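PDB 4ZEO: translation initiation factor eif-2b-like protein, which probably acts in translation initiation as the delta subunit of eIF2B, the multisubunit guanine nucleotide exchange factor for eIF2. Local coordinates for residues 206-209 / 210-214. Residues are numbered along the deposited sequence; the frame is centred on the assembly and turned at random.
Sequences PHVL and NPQIE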
loop_
_atom_site.group_PDB
_atom_site.type_symbol
_atom_site.label_atom_id
_atom_site.label_comp_id
_atom_site.label_asym_id
_atom_site.label_seq_id
_atom_site.Cartn_x
_atom_site.Cartn_y
_atom_site.Cartn_z
ATOM N N PRO A 206 11.705 4.023 -24.001
ATOM C CA PRO A 206 11.020 5.204 -24.545
ATOM C C PRO A 206 9.781 4.919 -25.448
ATOM O O PRO A 206 8.857 5.716 -25.472
ATOM C CB PRO A 206 12.138 5.906 -25.318
ATOM C CG PRO A 206 13.044 4.780 -25.753
ATOM C CD PRO A 206 13.051 3.844 -24.589
ATOM N N HIS A 207 9.800 3.853 -26.236
ATOM C CA HIS A 207 8.708 3.577 -27.179
ATOM C C HIS A 207 7.544 2.752 -26.663
ATOM O O HIS A 207 6.452 2.865 -27.189
ATOM C CB HIS A 207 9.270 2.933 -28.439
ATOM C CG HIS A 207 10.118 3.870 -29.232
ATOM N ND1 HIS A 207 11.430 4.137 -28.908
ATOM C CD2 HIS A 207 9.826 4.661 -30.291
ATOM C CE1 HIS A 207 11.922 5.017 -29.757
ATOM N NE2 HIS A 207 10.967 5.348 -30.610
ATOM N N VAL A 208 7.796 1.869 -25.706
ATOM C CA VAL A 208 6.749 1.005 -25.187
ATOM C C VAL A 208 6.357 1.262 -23.724
ATOM O O VAL A 208 5.188 1.477 -23.417
ATOM C CB VAL A 208 7.157 -0.466 -25.339
ATOM C CG1 VAL A 208 6.101 -1.385 -24.724
ATOM C CG2 VAL A 208 7.394 -0.796 -26.819
ATOM N N LEU A 209 7.324 1.235 -22.820
ATOM C CA LEU A 209 7.007 1.384 -21.404
ATOM C C LEU A 209 6.486 2.762 -21.028
ATOM O O LEU A 209 5.478 2.878 -20.328
ATOM C CB LEU A 209 8.233 1.049 -20.545
ATOM C CG LEU A 209 8.004 1.277 -19.048
ATOM C CD1 LEU A 209 6.897 0.372 -18.506
ATOM C CD2 LEU A 209 9.309 1.085 -18.244
ATOM N N ASN A 210 7.175 3.800 -21.481
ATOM C CA ASN A 210 6.819 5.168 -21.114
ATOM C C ASN A 210 5.402 5.579 -21.560
ATOM O O ASN A 210 4.722 6.267 -20.811
ATOM C CB ASN A 210 7.865 6.169 -21.657
ATOM C CG ASN A 210 9.088 6.272 -20.772
ATOM O OD1 ASN A 210 9.212 5.553 -19.767
ATOM N ND2 ASN A 210 10.035 7.113 -21.169
ATOM N N PRO A 211 4.951 5.166 -22.768
ATOM C CA PRO A 211 3.545 5.469 -23.095
ATOM C C PRO A 211 2.532 4.854 -22.116
ATOM O O PRO A 211 1.499 5.490 -21.872
ATOM C CB PRO A 211 3.387 4.887 -24.492
ATOM C CG PRO A 211 4.749 5.057 -25.080
ATOM C CD PRO A 211 5.679 4.689 -23.962
ATOM N N GLN A 212 2.804 3.665 -21.581
ATOM C CA GLN A 212 1.923 3.069 -20.567
ATOM C C GLN A 212 1.929 3.910 -19.282
ATOM O O GLN A 212 0.897 4.167 -18.684
ATOM C CB GLN A 212 2.331 1.619 -20.239
ATOM C CG GLN A 212 2.819 0.807 -21.414
ATOM C CD GLN A 212 1.817 0.689 -22.552
ATOM O OE1 GLN A 212 0.600 0.687 -22.345
ATOM N NE2 GLN A 212 2.333 0.642 -23.777
ATOM N N ILE A 213 3.107 4.327 -18.848
ATOM C CA ILE A 213 3.228 5.158 -17.652
ATOM C C ILE A 213 2.496 6.491 -17.825
ATOM O O ILE A 213 1.811 6.956 -16.923
ATOM C CB ILE A 213 4.701 5.424 -17.320
ATOM C CG1 ILE A 213 5.426 4.088 -17.139
ATOM C CG2 ILE A 213 4.840 6.295 -16.063
ATOM C CD1 ILE A 213 6.887 4.218 -16.841
ATOM N N GLU A 214 2.633 7.093 -18.993
ATOM C CA GLU A 214 2.000 8.369 -19.258
ATOM C C GLU A 214 0.494 8.219 -19.227
ATOM O O GLU A 214 -0.213 9.089 -18.719
ATOM C CB GLU A 214 2.427 8.928 -20.626
ATOM C CG GLU A 214 3.780 9.631 -20.623
ATOM C CD GLU A 214 4.240 10.077 -22.011
ATOM O OE1 GLU A 214 5.444 9.943 -22.317
ATOM O OE2 GLU A 214 3.397 10.589 -22.786
#
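Q212 and V208 meet at a proline kink in helix 200-219, part of the helical region beside the parallel sheet of this eIF2B alpha/beta/delta family subunit. P211 has no backbone N-H to offer the preceding turn, and its ring is instead set against that turn's carbonyls: CD lies 3.3 Å from V208 O and CG 3.5 Å from H207 O. A wider pi-type turn spans 206-209, just ahead of this break. Near it the Q212 side chain supplies a donor, NE2 reaching V208 O at 3.0 Å. The bond is moderately bent, with an N-H...O angle of 148°; the oxygen stays close to the plane of the Q212 amide, whereas the nitrogen is tilted 23° from the carbonyl plane of V208. A chain bent at chi2 (-58°) folds the amide back over the preceding turn. Its rotation is further fixed from outside the helix, because OE1 accepts from H156 N and NE2 also bonds D154 O, so the buried amide joins the start of the modelled chain to the kink.

The tight side continues at L209 and I213. Regular helical bonding resumes with I213 N to L209 O at 3.1 Å, and the side chains of the same pair touch at 3.8 Å between L209 CG and I213 CD1. Both lie against F185 of helix 174-191 and K234 of helix 224-239. By contrast, P206 and H207 are the exposed, loosely held part: their CB atoms point away from 210-214, and the H207 ring stacks with H203. N210 is intermediate: its OD1 is bonded by K234 NZ, while its ND2 comes within 4.0 Å of P206 CA.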